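Effector protein Lem4 (lpg1101) (Legionella pneumophila subsp. pneumophila, PDB 6CDW) is a secreted effector whose N-terminal part, present here, forms a haloacid dehalogenase-like domain with bound magnesium, and which may bind small GTPases. Local coordinates at residues Thr29-Lys34 and Asn66-Thr71; Lys17-Leu22 and Pro143-Gly148. The protein carries 1 engineered substitution. All blocks are in the same frame, centred on the assembly; numbering follows the deposited sequence.

Contact 1. Residues Thr29-Lys34 and Asn66-Thr71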
loop_
_atom_site.group_PDB
_atom_site.type_symbol
_atom_site.label_atom_id
_atom_site.label_comp_id
_atom_site.label_asym_id
_atom_site.label_seq_id
_atom_site.Cartn_x
_atom_site.Cartn_y
_atom_site.Cartn_z
ATOM N N THR A 29 -1.752 4.732 7.095
ATOM C CA THR A 29 -1.628 5.774 8.111
ATOM C C THR A 29 -2.953 5.959 8.847
ATOM O O THR A 29 -3.977 5.366 8.494
ATOM C CB THR A 29 -1.205 7.121 7.522
ATOM O OG1 THR A 29 -2.274 7.616 6.728
ATOM C CG2 THR A 29 0.061 7.012 6.668
ATOM N N GLY A 30 -2.937 6.820 9.873
ATOM C CA GLY A 30 -4.137 7.103 10.634
ATOM C C GLY A 30 -4.974 8.286 10.164
ATOM O O GLY A 30 -5.865 8.717 10.902
ATOM N N ALA A 31 -4.729 8.838 8.974
ATOM C CA ALA A 31 -5.409 10.068 8.564
ATOM C C ALA A 31 -5.887 9.969 7.122
ATOM O O ALA A 31 -5.125 9.513 6.261
ATOM C CB ALA A 31 -4.477 11.266 8.703
ATOM N N HIS A 32 -7.132 10.403 6.864
ATOM C CA HIS A 32 -7.651 10.378 5.494
ATOM C C HIS A 32 -6.780 11.241 4.594
ATOM O O HIS A 32 -6.219 12.258 5.015
ATOM C CB HIS A 32 -9.108 10.862 5.422
ATOM C CG HIS A 32 -9.716 10.778 4.042
ATOM N ND1 HIS A 32 -9.631 11.802 3.121
ATOM C CD2 HIS A 32 -10.428 9.797 3.435
ATOM C CE1 HIS A 32 -10.250 11.454 2.009
ATOM N NE2 HIS A 32 -10.745 10.242 2.173
ATOM N N GLY A 33 -6.656 10.806 3.335
ATOM C CA GLY A 33 -5.823 11.532 2.381
ATOM C C GLY A 33 -6.137 13.020 2.271
ATOM O O GLY A 33 -5.225 13.848 2.154
ATOM N N LYS A 34 -7.427 13.388 2.314
ATOM C CA LYS A 34 -7.803 14.774 2.029
ATOM C C LYS A 34 -7.179 15.735 3.031
ATOM O O LYS A 34 -6.781 16.851 2.672
ATOM C CB LYS A 34 -9.328 14.939 2.023
ATOM N N ASN A 66 -0.060 12.157 15.928
ATOM C CA ASN A 66 0.090 10.722 15.711
ATOM C C ASN A 66 -0.805 10.212 14.584
ATOM O O ASN A 66 -0.487 9.191 13.973
ATOM C CB ASN A 66 -0.192 9.950 17.002
ATOM C CG ASN A 66 0.899 10.128 18.046
ATOM O OD1 ASN A 66 0.617 10.467 19.191
ATOM N ND2 ASN A 66 2.150 9.888 17.657
ATOM N N LYS A 67 -1.889 10.927 14.266
ATOM C CA LYS A 67 -2.798 10.467 13.220
ATOM C C LYS A 67 -2.120 10.376 11.859
ATOM O O LYS A 67 -2.525 9.556 11.035
ATOM C CB LYS A 67 -4.020 11.399 13.138
ATOM C CG LYS A 67 -3.773 12.653 12.293
ATOM C CD LYS A 67 -5.045 13.497 12.064
ATOM C CE LYS A 67 -4.763 14.700 11.138
ATOM N NZ LYS A 67 -5.892 15.652 11.075
ATOM N N ILE A 68 -1.099 11.194 11.571
ATOM C CA ILE A 68 -0.538 11.122 10.216
ATOM C C ILE A 68 0.515 10.030 10.042
ATOM O O ILE A 68 0.909 9.727 8.898
ATOM C CB ILE A 68 0.064 12.469 9.774
ATOM C CG1 ILE A 68 1.301 12.787 10.592
ATOM C CG2 ILE A 68 -0.987 13.601 9.906
ATOM C CD1 ILE A 68 2.463 13.273 9.757
ATOM N N LYS A 69 0.983 9.422 11.129
ATOM C CA LYS A 69 2.011 8.391 11.036
ATOM C C LYS A 69 1.443 7.053 10.541
ATOM O O LYS A 69 0.248 6.763 10.673
ATOM C CB LYS A 69 2.657 8.196 12.399
ATOM C CG LYS A 69 3.122 9.515 13.006
ATOM C CD LYS A 69 3.792 9.286 14.316
ATOM C CE LYS A 69 4.357 10.601 14.875
ATOM N NZ LYS A 69 5.091 10.337 16.143
ATOM N N ILE A 70 2.332 6.229 9.972
ATOM C CA ILE A 70 2.023 4.811 9.780
ATOM C C ILE A 70 1.657 4.212 11.135
ATOM O O ILE A 70 2.324 4.474 12.149
ATOM C CB ILE A 70 3.219 4.096 9.118
ATOM C CG1 ILE A 70 3.488 4.700 7.730
ATOM C CG2 ILE A 70 3.032 2.555 9.092
ATOM C CD1 ILE A 70 4.620 4.018 6.949
ATOM N N THR A 71 0.548 3.468 11.185
ATOM C CA THR A 71 0.101 2.928 12.464
ATOM C C THR A 71 1.014 1.786 12.872
ATOM O O THR A 71 1.636 1.142 12.026
ATOM C CB THR A 71 -1.351 2.435 12.407
ATOM O OG1 THR A 71 -1.425 1.180 11.711
ATOM C CG2 THR A 71 -2.237 3.467 11.718
#
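The flat carbonyl group of Lys69 receives Gly30 N at 3.3 Å from Lys69 O. Thr29 CA adds a CA-H...O contact to the same Lys69 O, so one oxygen holds two successive residues where Thr29 and Ile70 form a single beta bridge. Farther along, the His32 ring has Lys34 CB at its edge, in plane, while Lys34 N donates to His32 ND1 (2.8 Å) from 33° out of the ring plane, capping the turn into the next helix. With OG1 between its backbone N and carbonyl carbon (chi1 68°), Thr29 reaches Gly26 N and leaves CG2 beside Ile68 O, 3.6 Å away. Ala31 CB lies 3.9 Å from Lys67 CG; the extended lysine runs on to a salt bridge with Glu35. Thr71 CG2 packs against the backbone of Thr29 and Gly30, its OG1 capping helix 72-82 through Ala74 N. Thr29 stands about 4 Å from magnesium ligand Asp25, side chain to side chain. This is the base of the helical insertion after the first strand, consistent with a C1-type cap of a haloacid dehalogenase-like fold.

Contact 2. Residues Lys17-Leu22 and Pro143-Gly148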
loop_
_atom_site.group_PDB
_atom_site.type_symbol
_atom_site.label_atom_id
_atom_site.label_comp_id
_atom_site.label_asym_id
_atom_site.label_seq_id
_atom_site.Cartn_x
_atom_site.Cartn_y
_atom_site.Cartn_z
ATOM N N LYS A 17 1.728 -14.680 -8.078
ATOM C CA LYS A 17 0.402 -15.279 -7.942
ATOM C C LYS A 17 -0.472 -14.633 -6.864
ATOM O O LYS A 17 -1.701 -14.756 -6.939
ATOM C CB LYS A 17 0.522 -16.779 -7.610
ATOM C CG LYS A 17 0.694 -17.640 -8.808
ATOM C CD LYS A 17 0.507 -19.132 -8.481
ATOM C CE LYS A 17 1.601 -19.997 -9.111
ATOM N NZ LYS A 17 1.257 -21.458 -9.136
ATOM N N ASN A 18 0.125 -13.989 -5.859
ATOM C CA ASN A 18 -0.586 -13.497 -4.685
ATOM C C ASN A 18 -0.210 -12.034 -4.477
ATOM O O ASN A 18 0.972 -11.716 -4.327
ATOM C CB ASN A 18 -0.224 -14.310 -3.437
ATOM C CG ASN A 18 -0.442 -15.790 -3.620
ATOM O OD1 ASN A 18 -1.557 -16.216 -3.957
ATOM N ND2 ASN A 18 0.620 -16.598 -3.402
ATOM N N ILE A 19 -1.198 -11.143 -4.462
ATOM C CA ILE A 19 -0.931 -9.703 -4.399
ATOM C C ILE A 19 -1.766 -9.057 -3.302
ATOM O O ILE A 19 -2.951 -9.374 -3.127
ATOM C CB ILE A 19 -1.212 -9.007 -5.739
ATOM C CG1 ILE A 19 -0.438 -9.688 -6.868
ATOM C CG2 ILE A 19 -0.846 -7.503 -5.651
ATOM C CD1 ILE A 19 -0.821 -9.141 -8.247
ATOM N N VAL A 20 -1.143 -8.127 -2.579
ATOM C CA VAL A 20 -1.789 -7.359 -1.528
ATOM C C VAL A 20 -1.816 -5.909 -2.025
ATOM O O VAL A 20 -0.761 -5.290 -2.220
ATOM C CB VAL A 20 -1.052 -7.502 -0.182
ATOM C CG1 VAL A 20 -1.671 -6.600 0.816
ATOM C CG2 VAL A 20 -1.103 -8.961 0.334
ATOM N N TYR A 21 -3.016 -5.397 -2.302
ATOM C CA TYR A 21 -3.215 -4.026 -2.766
ATOM C C TYR A 21 -3.650 -3.164 -1.587
ATOM O O TYR A 21 -4.716 -3.406 -1.004
ATOM C CB TYR A 21 -4.302 -3.965 -3.839
ATOM C CG TYR A 21 -3.967 -4.543 -5.206
ATOM C CD1 TYR A 21 -3.112 -3.872 -6.078
ATOM C CD2 TYR A 21 -4.536 -5.743 -5.632
ATOM C CE1 TYR A 21 -2.814 -4.371 -7.343
ATOM C CE2 TYR A 21 -4.268 -6.253 -6.912
ATOM C CZ TYR A 21 -3.399 -5.577 -7.749
ATOM O OH TYR A 21 -3.142 -6.076 -9.014
ATOM N N LEU A 22 -2.862 -2.137 -1.268
ATOM C CA LEU A 22 -3.090 -1.313 -0.082
ATOM C C LEU A 22 -3.220 0.141 -0.528
ATOM O O LEU A 22 -2.329 0.664 -1.204
ATOM C CB LEU A 22 -1.945 -1.449 0.926
ATOM C CG LEU A 22 -1.586 -2.872 1.381
ATOM C CD1 LEU A 22 -0.386 -2.879 2.298
ATOM C CD2 LEU A 22 -2.779 -3.501 2.059
ATOM N N PRO A 143 2.708 -9.304 -17.613
ATOM C CA PRO A 143 2.779 -10.730 -17.986
ATOM C C PRO A 143 3.149 -11.651 -16.833
ATOM O O PRO A 143 2.783 -12.832 -16.871
ATOM C CB PRO A 143 3.840 -10.749 -19.092
ATOM C CG PRO A 143 4.712 -9.565 -18.777
ATOM C CD PRO A 143 3.790 -8.508 -18.220
ATOM N N GLU A 144 3.845 -11.161 -15.806
ATOM C CA GLU A 144 4.237 -12.025 -14.700
ATOM C C GLU A 144 3.102 -12.316 -13.716
ATOM O O GLU A 144 3.211 -13.258 -12.915
ATOM C CB GLU A 144 5.426 -11.406 -13.960
ATOM C CG GLU A 144 5.128 -10.041 -13.335
ATOM C CD GLU A 144 5.678 -8.875 -14.152
ATOM O OE1 GLU A 144 5.635 -8.940 -15.403
ATOM O OE2 GLU A 144 6.162 -7.892 -13.533
ATOM N N CYS A 145 2.023 -11.549 -13.753
ATOM C CA CYS A 145 0.955 -11.683 -12.776
ATOM C C CYS A 145 0.017 -12.802 -13.193
ATOM O O CYS A 145 -0.385 -12.892 -14.360
ATOM C CB CYS A 145 0.179 -10.368 -12.651
ATOM S SG CYS A 145 1.200 -9.076 -11.931
ATOM N N LEU A 146 -0.334 -13.651 -12.239
ATOM C CA LEU A 146 -1.166 -14.821 -12.481
ATOM C C LEU A 146 -2.324 -14.805 -11.493
ATOM O O LEU A 146 -2.232 -14.174 -10.432
ATOM C CB LEU A 146 -0.354 -16.128 -12.314
ATOM C CG LEU A 146 0.633 -16.443 -13.428
ATOM C CD1 LEU A 146 1.561 -17.561 -13.001
ATOM C CD2 LEU A 146 -0.130 -16.839 -14.727
ATOM N N PRO A 147 -3.406 -15.520 -11.799
ATOM C CA PRO A 147 -4.504 -15.670 -10.830
ATOM C C PRO A 147 -4.050 -16.298 -9.524
ATOM O O PRO A 147 -3.170 -17.173 -9.499
ATOM C CB PRO A 147 -5.475 -16.616 -11.543
ATOM C CG PRO A 147 -5.055 -16.635 -12.960
ATOM C CD PRO A 147 -3.614 -16.319 -13.015
ATOM N N GLY A 148 -4.740 -15.929 -8.455
ATOM C CA GLY A 148 -4.372 -16.379 -7.111
ATOM C C GLY A 148 -5.064 -15.506 -6.061
ATOM O O GLY A 148 -6.137 -14.950 -6.310
#
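The closest CA atoms are those of Lys17 and Leu146, 4.8 Å apart, where the lead-in to strand 19-23 passes the loop before strand 150-153. Gly148 CA makes a CA-H...O contact with Lys17 O at 3.1 Å (136° at the hydrogen). Lys17 O also lies 3.6 Å from Leu146 O; the guanidinium of Arg150 bonds both, NH1 to Lys17 O and NH2 to Leu146 O, which probably offsets the closeness of the two acceptors. Beside these oxygens, Lys17 CG, held anti to its carbonyl carbon (chi1 -85°), meets Leu146 CB at 4.0 Å, the side chains crossing at a slant, and the same CG is 4.0 Å from Pro147 O. The amide of Asn18 joins the lead-ins to strands 150-153 and 89-93: OD1 accepts from Phe149 N, and ND2 donates to Gln87 O. Deeper in, Ile19 CD1 touches Cys145 SG at 4.2 Å, both residues packing on His139 of helix 132-141. Ile19 CG2 sits 3.8 Å above the centre of one face of the Tyr21 ring, whose OH bonds Glu140 of that helix. The loop runs from helix 132-141 to strand 150-153, next to the central strand, a helix-to-strand connection of a parallel Rossmann-like alpha/beta sheet.

From the N terminus the chain first supplies residues 17-22, the start of central strand 19-23. Past the end of that strand and the magnesium ligands Asn23 and Asp25, residues 29-34 leave for a helical excursion that returns at 66-71, so contact 1 closes the shorter loop. The chain then builds helix 72-82 and strands 89-93 and 116-118 before helix 132-141 brings it to 143-148, where contact 2 closes the longer loop, which encloses the shorter one. The contacts lie on opposite sides of the chain's centre, their centres 26 Å apart: contact 2 ties the loop after helix 132-141 to the start of the central strand, contact 1 the two ends of the helical insertion to each other.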